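Local atomic coordinates of GTPase-activating protein BEM3 (Saccharomyces cerevisiae S288C, PDB entry 6FSF), a protein that activates the GTPase Cdc42, and less efficiently Rho1, to hydrolyse GTP, and binds phosphatidylinositol 3-phosphate. Residues 10-24 with 38-52. Numbering follows the deposited sequence.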
ATOM      1  N   PHE A  10     -13.846  15.481  -7.871  1.00 71.76           N
ATOM      2  CA  PHE A  10     -14.672  14.506  -7.170  1.00 64.15           C
ATOM      3  C   PHE A  10     -15.133  15.028  -5.817  1.00 66.09           C
ATOM      4  O   PHE A  10     -16.244  14.705  -5.379  1.00 74.17           O
ATOM      5  CB  PHE A  10     -13.913  13.190  -6.986  1.00 64.14           C
ATOM      6  CG  PHE A  10     -13.660  12.439  -8.269  1.00 63.49           C
ATOM      7  CD1 PHE A  10     -14.165  12.897  -9.475  1.00 62.06           C
ATOM      8  CD2 PHE A  10     -12.920  11.264  -8.263  1.00 63.92           C
ATOM      9  CE1 PHE A  10     -13.930  12.206 -10.650  1.00 67.17           C
ATOM     10  CE2 PHE A  10     -12.685  10.569  -9.434  1.00 61.43           C
ATOM     11  CZ  PHE A  10     -13.189  11.042 -10.629  1.00 58.92           C
ATOM     12  N   VAL A  11     -14.301  15.827  -5.150  1.00 63.05           N
ATOM     13  CA  VAL A  11     -14.620  16.403  -3.847  1.00 70.14           C
ATOM     14  C   VAL A  11     -14.220  17.871  -3.875  1.00 73.10           C
ATOM     15  O   VAL A  11     -13.062  18.195  -4.163  1.00 73.94           O
ATOM     16  CB  VAL A  11     -13.905  15.675  -2.693  1.00 69.53           C
ATOM     17  CG1 VAL A  11     -14.180  16.378  -1.372  1.00 78.93           C
ATOM     18  CG2 VAL A  11     -14.337  14.215  -2.623  1.00 62.35           C
ATOM     19  N   GLN A  12     -15.170  18.756  -3.586  1.00 76.25           N
ATOM     20  CA  GLN A  12     -14.870  20.180  -3.548  1.00 79.13           C
ATOM     21  C   GLN A  12     -13.916  20.480  -2.392  1.00 73.38           C
ATOM     22  O   GLN A  12     -13.980  19.823  -1.347  1.00 71.11           O
ATOM     23  CB  GLN A  12     -16.154  20.995  -3.396  1.00 83.73           C
ATOM     24  CG  GLN A  12     -17.123  20.847  -4.558  1.00 85.76           C
ATOM     25  CD  GLN A  12     -16.579  21.429  -5.848  1.00 82.71           C
ATOM     26  OE1 GLN A  12     -16.108  22.565  -5.880  1.00 83.92           O
ATOM     27  NE2 GLN A  12     -16.641  20.648  -6.920  1.00 76.63           N
ATOM     28  N   PRO A  13     -13.015  21.455  -2.552  1.00 74.19           N
ATOM     29  CA  PRO A  13     -12.058  21.747  -1.469  1.00 74.77           C
ATOM     30  C   PRO A  13     -12.718  22.100  -0.148  1.00 82.49           C
ATOM     31  O   PRO A  13     -12.203  21.729   0.915  1.00 78.02           O
ATOM     32  CB  PRO A  13     -11.250  22.922  -2.034  1.00 74.45           C
ATOM     33  CG  PRO A  13     -11.354  22.773  -3.516  1.00 73.69           C
ATOM     34  CD  PRO A  13     -12.735  22.237  -3.768  1.00 69.24           C
ATOM     35  N   GLU A  14     -13.852  22.806  -0.182  1.00 93.25           N
ATOM     36  CA  GLU A  14     -14.555  23.164   1.044  1.00107.71           C
ATOM     37  C   GLU A  14     -15.135  21.956   1.768  1.00 96.96           C
ATOM     38  O   GLU A  14     -15.579  22.098   2.913  1.00 90.62           O
ATOM     39  CB  GLU A  14     -15.680  24.159   0.739  1.00125.30           C
ATOM     40  CG  GLU A  14     -15.219  25.480   0.136  1.00134.48           C
ATOM     41  CD  GLU A  14     -15.000  25.399  -1.363  1.00136.91           C
ATOM     42  OE1 GLU A  14     -15.595  24.509  -2.006  1.00138.58           O
ATOM     43  OE2 GLU A  14     -14.230  26.224  -1.897  1.00135.36           O
ATOM     44  N   ASP A  15     -15.145  20.783   1.136  1.00 84.51           N
ATOM     45  CA  ASP A  15     -15.717  19.577   1.720  1.00 77.35           C
ATOM     46  C   ASP A  15     -14.661  18.543   2.090  1.00 69.95           C
ATOM     47  O   ASP A  15     -15.004  17.375   2.308  1.00 63.63           O
ATOM     48  CB  ASP A  15     -16.735  18.955   0.760  1.00 80.50           C
ATOM     49  CG  ASP A  15     -17.927  19.855   0.510  1.00 86.23           C
ATOM     50  OD1 ASP A  15     -18.269  20.654   1.406  1.00 91.48           O
ATOM     51  OD2 ASP A  15     -18.526  19.760  -0.582  1.00 85.97           O
ATOM     52  N   PHE A  16     -13.388  18.936   2.166  1.00 64.17           N
ATOM     53  CA  PHE A  16     -12.339  17.998   2.551  1.00 67.35           C
ATOM     54  C   PHE A  16     -12.537  17.452   3.958  1.00 68.50           C
ATOM     55  O   PHE A  16     -12.014  16.378   4.276  1.00 75.64           O
ATOM     56  CB  PHE A  16     -10.967  18.661   2.453  1.00 54.16           C
ATOM     57  CG  PHE A  16     -10.455  18.797   1.051  1.00 61.14           C
ATOM     58  CD1 PHE A  16     -11.036  18.089   0.011  1.00 65.85           C
ATOM     59  CD2 PHE A  16      -9.382  19.628   0.773  1.00 68.42           C
ATOM     60  CE1 PHE A  16     -10.560  18.214  -1.280  1.00 65.88           C
ATOM     61  CE2 PHE A  16      -8.903  19.756  -0.514  1.00 69.21           C
ATOM     62  CZ  PHE A  16      -9.491  19.049  -1.542  1.00 64.48           C
ATOM     63  N   GLY A  17     -13.275  18.167   4.809  1.00 71.71           N
ATOM     64  CA  GLY A  17     -13.480  17.708   6.171  1.00 72.76           C
ATOM     65  C   GLY A  17     -14.446  16.551   6.299  1.00 74.59           C
ATOM     66  O   GLY A  17     -14.501  15.921   7.360  1.00 75.97           O
ATOM     67  N   THR A  18     -15.203  16.251   5.245  1.00 67.31           N
ATOM     68  CA  THR A  18     -16.211  15.200   5.286  1.00 67.63           C
ATOM     69  C   THR A  18     -15.695  13.856   4.786  1.00 66.93           C
ATOM     70  O   THR A  18     -16.494  12.929   4.613  1.00 64.30           O
ATOM     71  CB  THR A  18     -17.434  15.606   4.461  1.00 70.70           C
ATOM     72  OG1 THR A  18     -17.121  15.524   3.063  1.00 64.02           O
ATOM     73  CG2 THR A  18     -17.854  17.029   4.796  1.00 71.03           C
ATOM     74  N   ILE A  19     -14.393  13.723   4.545  1.00 66.85           N
ATOM     75  CA  ILE A  19     -13.841  12.487   4.008  1.00 67.62           C
ATOM     76  C   ILE A  19     -12.753  11.966   4.937  1.00 65.55           C
ATOM     77  O   ILE A  19     -12.070  12.731   5.627  1.00 67.97           O
ATOM     78  CB  ILE A  19     -13.278  12.662   2.577  1.00 65.76           C
ATOM     79  CG1 ILE A  19     -12.110  13.657   2.563  1.00 71.87           C
ATOM     80  CG2 ILE A  19     -14.374  13.095   1.615  1.00 64.28           C
ATOM     81  CD1 ILE A  19     -11.339  13.676   1.253  1.00 82.98           C
ATOM     82  N   GLN A  20     -12.610  10.643   4.959  1.00 63.00           N
ATOM     83  CA  GLN A  20     -11.465   9.981   5.561  1.00 63.26           C
ATOM     84  C   GLN A  20     -10.630   9.348   4.458  1.00 60.45           C
ATOM     85  O   GLN A  20     -11.150   8.986   3.399  1.00 61.26           O
ATOM     86  CB  GLN A  20     -11.897   8.909   6.564  1.00 65.02           C
ATOM     87  CG  GLN A  20     -12.935   9.359   7.571  1.00 73.83           C
ATOM     88  CD  GLN A  20     -13.494   8.197   8.368  1.00 75.18           C
ATOM     89  OE1 GLN A  20     -14.705   7.986   8.411  1.00 79.80           O
ATOM     90  NE2 GLN A  20     -12.611   7.434   9.002  1.00 76.84           N
ATOM     91  N   ILE A  21      -9.330   9.220   4.710  1.00 56.92           N
ATOM     92  CA  ILE A  21      -8.421   8.580   3.768  1.00 60.61           C
ATOM     93  C   ILE A  21      -7.859   7.321   4.408  1.00 59.74           C
ATOM     94  O   ILE A  21      -7.769   7.210   5.634  1.00 67.87           O
ATOM     95  CB  ILE A  21      -7.282   9.531   3.320  1.00 65.60           C
ATOM     96  CG1 ILE A  21      -6.274   9.771   4.454  1.00 72.33           C
ATOM     97  CG2 ILE A  21      -7.854  10.850   2.826  1.00 55.70           C
ATOM     98  CD1 ILE A  21      -5.018   8.910   4.366  1.00 80.41           C
ATOM     99  N   GLU A  22      -7.487   6.364   3.563  1.00 57.41           N
ATOM    100  CA  GLU A  22      -6.809   5.154   4.017  1.00 57.66           C
ATOM    101  C   GLU A  22      -5.850   4.716   2.922  1.00 61.35           C
ATOM    102  O   GLU A  22      -6.284   4.321   1.839  1.00 53.74           O
ATOM    103  CB  GLU A  22      -7.800   4.043   4.350  1.00 53.16           C
ATOM    104  CG  GLU A  22      -7.139   2.806   4.945  1.00 73.28           C
ATOM    105  CD  GLU A  22      -8.122   1.688   5.231  1.00 83.39           C
ATOM    106  OE1 GLU A  22      -9.332   1.877   4.973  1.00 90.30           O
ATOM    107  OE2 GLU A  22      -7.686   0.621   5.714  1.00 75.43           O
ATOM    108  N   VAL A  23      -4.553   4.807   3.204  1.00 48.91           N
ATOM    109  CA  VAL A  23      -3.538   4.282   2.299  1.00 52.48           C
ATOM    110  C   VAL A  23      -3.602   2.760   2.378  1.00 56.94           C
ATOM    111  O   VAL A  23      -3.293   2.173   3.418  1.00 56.09           O
ATOM    112  CB  VAL A  23      -2.141   4.806   2.653  1.00 48.37           C
ATOM    113  CG1 VAL A  23      -1.112   4.305   1.654  1.00 45.87           C
ATOM    114  CG2 VAL A  23      -2.146   6.327   2.699  1.00 55.44           C
ATOM    115  N   LEU A  24      -4.022   2.121   1.289  1.00 49.44           N
ATOM    116  CA  LEU A  24      -4.226   0.679   1.294  1.00 49.70           C
ATOM    117  C   LEU A  24      -2.968  -0.105   0.945  1.00 52.30           C
ATOM    118  O   LEU A  24      -2.818  -1.247   1.396  1.00 58.02           O
ATOM    119  CB  LEU A  24      -5.345   0.301   0.317  1.00 48.06           C
ATOM    120  CG  LEU A  24      -6.738   0.884   0.578  1.00 58.91           C
ATOM    121  CD1 LEU A  24      -7.702   0.481  -0.529  1.00 53.43           C
ATOM    122  CD2 LEU A  24      -7.269   0.451   1.936  1.00 51.18           C
ATOM    123  N   LEU A  38      -1.674   3.095  -3.533  1.00 49.59           N
ATOM    124  CA  LEU A  38      -3.126   3.011  -3.656  1.00 50.93           C
ATOM    125  C   LEU A  38      -3.779   3.657  -2.439  1.00 50.94           C
ATOM    126  O   LEU A  38      -3.471   3.296  -1.299  1.00 52.15           O
ATOM    127  CB  LEU A  38      -3.573   1.554  -3.787  1.00 51.21           C
ATOM    128  CG  LEU A  38      -5.065   1.316  -4.025  1.00 58.48           C
ATOM    129  CD1 LEU A  38      -5.477   1.841  -5.393  1.00 56.36           C
ATOM    130  CD2 LEU A  38      -5.413  -0.159  -3.882  1.00 48.85           C
ATOM    131  N   ILE A  39      -4.682   4.602  -2.683  1.00 49.01           N
ATOM    132  CA  ILE A  39      -5.290   5.410  -1.632  1.00 45.95           C
ATOM    133  C   ILE A  39      -6.803   5.358  -1.783  1.00 50.83           C
ATOM    134  O   ILE A  39      -7.327   5.537  -2.889  1.00 53.45           O
ATOM    135  CB  ILE A  39      -4.797   6.869  -1.682  1.00 48.84           C
ATOM    136  CG1 ILE A  39      -3.285   6.928  -1.490  1.00 46.26           C
ATOM    137  CG2 ILE A  39      -5.514   7.711  -0.635  1.00 46.60           C
ATOM    138  CD1 ILE A  39      -2.689   8.269  -1.817  1.00 55.62           C
ATOM    139  N   ALA A  40      -7.501   5.132  -0.673  1.00 53.06           N
ATOM    140  CA  ALA A  40      -8.954   5.067  -0.666  1.00 57.05           C
ATOM    141  C   ALA A  40      -9.530   6.323  -0.028  1.00 53.29           C
ATOM    142  O   ALA A  40      -9.040   6.791   1.003  1.00 47.22           O
ATOM    143  CB  ALA A  40      -9.440   3.827   0.083  1.00 51.47           C
ATOM    144  N   ILE A  41     -10.574   6.864  -0.651  1.00 44.06           N
ATOM    145  CA  ILE A  41     -11.297   8.024  -0.143  1.00 45.70           C
ATOM    146  C   ILE A  41     -12.654   7.546   0.352  1.00 51.94           C
ATOM    147  O   ILE A  41     -13.383   6.863  -0.379  1.00 54.42           O
ATOM    148  CB  ILE A  41     -11.446   9.114  -1.218  1.00 51.42           C
ATOM    149  CG1 ILE A  41     -10.078   9.692  -1.580  1.00 49.71           C
ATOM    150  CG2 ILE A  41     -12.368  10.219  -0.735  1.00 58.44           C
ATOM    151  CD1 ILE A  41      -9.407  10.422  -0.438  1.00 51.43           C
ATOM    152  N   ILE A  42     -12.990   7.900   1.590  1.00 52.19           N
ATOM    153  CA  ILE A  42     -14.138   7.338   2.292  1.00 51.74           C
ATOM    154  C   ILE A  42     -15.011   8.474   2.809  1.00 52.87           C
ATOM    155  O   ILE A  42     -14.504   9.434   3.401  1.00 62.20           O
ATOM    156  CB  ILE A  42     -13.689   6.422   3.449  1.00 56.25           C
ATOM    157  CG1 ILE A  42     -13.036   5.155   2.891  1.00 63.32           C
ATOM    158  CG2 ILE A  42     -14.862   6.082   4.356  1.00 60.18           C
ATOM    159  CD1 ILE A  42     -11.844   4.674   3.694  1.00 69.93           C
ATOM    160  N   ASP A  43     -16.319   8.365   2.581  1.00 62.99           N
ATOM    161  CA  ASP A  43     -17.262   9.326   3.137  1.00 70.91           C
ATOM    162  C   ASP A  43     -17.383   9.117   4.641  1.00 61.49           C
ATOM    163  O   ASP A  43     -17.646   8.004   5.103  1.00 62.01           O
ATOM    164  CB  ASP A  43     -18.630   9.187   2.465  1.00 71.05           C
ATOM    165  CG  ASP A  43     -19.674  10.112   3.069  1.00 77.18           C
ATOM    166  OD1 ASP A  43     -20.612   9.611   3.729  1.00 74.68           O
ATOM    167  OD2 ASP A  43     -19.555  11.340   2.887  1.00 83.54           O
ATOM    168  N   ARG A  44     -17.192  10.197   5.401  1.00 57.68           N
ATOM    169  CA  ARG A  44     -17.114  10.093   6.858  1.00 60.78           C
ATOM    170  C   ARG A  44     -18.412   9.562   7.458  1.00 68.72           C
ATOM    171  O   ARG A  44     -18.400   8.615   8.252  1.00 68.02           O
ATOM    172  CB  ARG A  44     -16.776  11.457   7.455  1.00 72.48           C
ATOM    173  CG  ARG A  44     -16.722  11.486   8.973  1.00 80.33           C
ATOM    174  CD  ARG A  44     -15.290  11.414   9.475  1.00 88.96           C
ATOM    175  NE  ARG A  44     -14.500  12.541   8.988  1.00 84.85           N
ATOM    176  CZ  ARG A  44     -13.208  12.721   9.244  1.00 84.50           C
ATOM    177  NH1 ARG A  44     -12.544  11.844   9.986  1.00 82.55           N
ATOM    178  NH2 ARG A  44     -12.578  13.780   8.754  1.00 83.19           N
ATOM    179  N   LYS A  45     -19.547  10.164   7.087  1.00 75.52           N
ATOM    180  CA  LYS A  45     -20.810   9.841   7.745  1.00 76.70           C
ATOM    181  C   LYS A  45     -21.318   8.457   7.354  1.00 72.98           C
ATOM    182  O   LYS A  45     -21.771   7.692   8.214  1.00 69.67           O
ATOM    183  CB  LYS A  45     -21.850  10.911   7.418  1.00 81.29           C
ATOM    184  CG  LYS A  45     -21.479  12.307   7.913  1.00 92.46           C
ATOM    185  CD  LYS A  45     -22.374  12.738   9.064  1.00108.50           C
ATOM    186  CE  LYS A  45     -21.767  13.894   9.846  1.00112.43           C
ATOM    187  NZ  LYS A  45     -22.671  14.353  10.939  1.00115.78           N
ATOM    188  N   SER A  46     -21.252   8.115   6.065  1.00 70.77           N
ATOM    189  CA  SER A  46     -21.708   6.797   5.639  1.00 70.45           C
ATOM    190  C   SER A  46     -20.678   5.716   5.934  1.00 75.28           C
ATOM    191  O   SER A  46     -21.046   4.553   6.143  1.00 74.98           O
ATOM    192  CB  SER A  46     -22.033   6.805   4.145  1.00 83.87           C
ATOM    193  OG  SER A  46     -20.850   6.915   3.371  1.00 84.65           O
ATOM    194  N   GLY A  47     -19.397   6.073   5.967  1.00 76.33           N
ATOM    195  CA  GLY A  47     -18.354   5.073   6.066  1.00 66.76           C
ATOM    196  C   GLY A  47     -18.160   4.252   4.815  1.00 70.10           C
ATOM    197  O   GLY A  47     -17.458   3.237   4.859  1.00 65.18           O
ATOM    198  N   LYS A  48     -18.761   4.657   3.699  1.00 70.98           N
ATOM    199  CA  LYS A  48     -18.649   3.929   2.446  1.00 71.08           C
ATOM    200  C   LYS A  48     -17.443   4.419   1.658  1.00 62.57           C
ATOM    201  O   LYS A  48     -17.131   5.614   1.652  1.00 63.85           O
ATOM    202  CB  LYS A  48     -19.919   4.095   1.611  1.00 97.63           C
ATOM    203  CG  LYS A  48     -20.030   3.132   0.437  1.00118.04           C
ATOM    204  CD  LYS A  48     -20.901   3.703  -0.671  1.00119.55           C
ATOM    205  CE  LYS A  48     -20.185   4.832  -1.399  1.00108.72           C
ATOM    206  NZ  LYS A  48     -21.028   5.442  -2.463  1.00 99.77           N
ATOM    207  N   GLU A  49     -16.767   3.485   0.994  1.00 59.02           N
ATOM    208  CA  GLU A  49     -15.617   3.813   0.160  1.00 57.36           C
ATOM    209  C   GLU A  49     -16.115   4.402  -1.154  1.00 68.57           C
ATOM    210  O   GLU A  49     -16.754   3.707  -1.952  1.00 72.81           O
ATOM    211  CB  GLU A  49     -14.773   2.567  -0.080  1.00 51.56           C
ATOM    212  CG  GLU A  49     -13.441   2.835  -0.751  1.00 55.58           C
ATOM    213  CD  GLU A  49     -12.802   1.564  -1.263  1.00 63.61           C
ATOM    214  OE1 GLU A  49     -13.239   1.077  -2.326  1.00 70.24           O
ATOM    215  OE2 GLU A  49     -11.882   1.047  -0.596  1.00 72.35           O
ATOM    216  N   MET A  50     -15.817   5.681  -1.391  1.00 69.64           N
ATOM    217  CA  MET A  50     -16.351   6.347  -2.573  1.00 65.78           C
ATOM    218  C   MET A  50     -15.531   6.036  -3.822  1.00 63.07           C
ATOM    219  O   MET A  50     -16.102   5.770  -4.886  1.00 68.24           O
ATOM    220  CB  MET A  50     -16.436   7.855  -2.330  1.00 59.90           C
ATOM    221  CG  MET A  50     -17.427   8.234  -1.231  1.00 79.96           C
ATOM    222  SD  MET A  50     -17.875   9.981  -1.209  1.00106.04           S
ATOM    223  CE  MET A  50     -16.390  10.721  -0.542  1.00 63.30           C
ATOM    224  N   PHE A  51     -14.202   6.051  -3.720  1.00 48.51           N
ATOM    225  CA  PHE A  51     -13.353   5.722  -4.859  1.00 53.08           C
ATOM    226  C   PHE A  51     -11.935   5.466  -4.368  1.00 57.08           C
ATOM    227  O   PHE A  51     -11.601   5.721  -3.208  1.00 61.47           O
ATOM    228  CB  PHE A  51     -13.371   6.833  -5.919  1.00 49.17           C
ATOM    229  CG  PHE A  51     -12.894   8.168  -5.417  1.00 52.56           C
ATOM    230  CD1 PHE A  51     -13.773   9.053  -4.812  1.00 55.59           C
ATOM    231  CD2 PHE A  51     -11.570   8.549  -5.566  1.00 50.24           C
ATOM    232  CE1 PHE A  51     -13.337  10.287  -4.354  1.00 56.43           C
ATOM    233  CE2 PHE A  51     -11.128   9.779  -5.111  1.00 58.71           C
ATOM    234  CZ  PHE A  51     -12.014  10.649  -4.503  1.00 56.27           C
ATOM    235  N   LYS A  52     -11.107   4.947  -5.273  1.00 60.82           N
ATOM    236  CA  LYS A  52      -9.680   4.779  -5.041  1.00 54.33           C
ATOM    237  C   LYS A  52      -8.905   5.443  -6.171  1.00 55.76           C
ATOM    238  O   LYS A  52      -9.425   5.660  -7.268  1.00 51.84           O
ATOM    239  CB  LYS A  52      -9.276   3.301  -4.957  1.00 57.48           C
ATOM    240  CG  LYS A  52     -10.102   2.457  -4.011  1.00 59.29           C
ATOM    241  CD  LYS A  52      -9.535   1.048  -3.942  1.00 55.57           C
ATOM    242  CE  LYS A  52     -10.551   0.060  -3.408  1.00 71.93           C
ATOM    243  NZ  LYS A  52     -11.744  -0.005  -4.302  1.00 81.79           N
TER
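F10 turns the edge of its ring onto the face of F51, the planes 80° apart, a T-shaped pair in which F10 CD2 stands 3.9 Å from F51 CZ, over the middle of the ring. The other face of F51 lies on I41 CB, so a flat aromatic suits the gap between the incoming chain and the sheet; V11 CG2 lies loosely at its edge, near the ring plane. Strands 19-24 and 38-43 run antiparallel, with Q20 and E22 in hydrogen-bonded pairs with I42 and A40. On the face carrying I19, I21 and I41, methyl-bearing side chains meet: I41 CD1 reaches I21 CG2 at 3.6 Å, while the unbranched, flexible M50 brings its CE to I19 CG2. On the other face A40 is small enough for L24 CD1 to pack 3.8 Å from its CB; L24 also crosses the aliphatic part of K52 at about a right angle, and K52 NZ forms a salt bridge with E49. At the turn, R44 CG lies trans to the main-chain nitrogen (chi1 178°), and the chain then bends at chi2 and chi3; this folds its guanidinium back over Q20 CG, nearly parallel to the Q20 amide. Its NH2 bonds to G17 O at 3.2 Å, in the guanidinium plane but above the carbonyl plane, while R44 N holds T18 O. D43 OD1 accepts both S46 N (2.8 Å) and S46 OG, the first bond making an Asx motif; replacing D43 with alanine would probably leave these two donors without their shared acceptor and free the S46 hydroxyl to turn. G47 takes a positive phi, easily adopted without a side chain, and leads into strand 49-52, where M50 and F51 form a classic beta bulge opposite I41. These segments form much of the PX domain's three-stranded meander, strands 19-29, 35-43 and 49-55; helix 90-107 covers I21 and I39 through Y104, N101 binds V23 N, and short strand 129-130 adds a fourth strand beside K52.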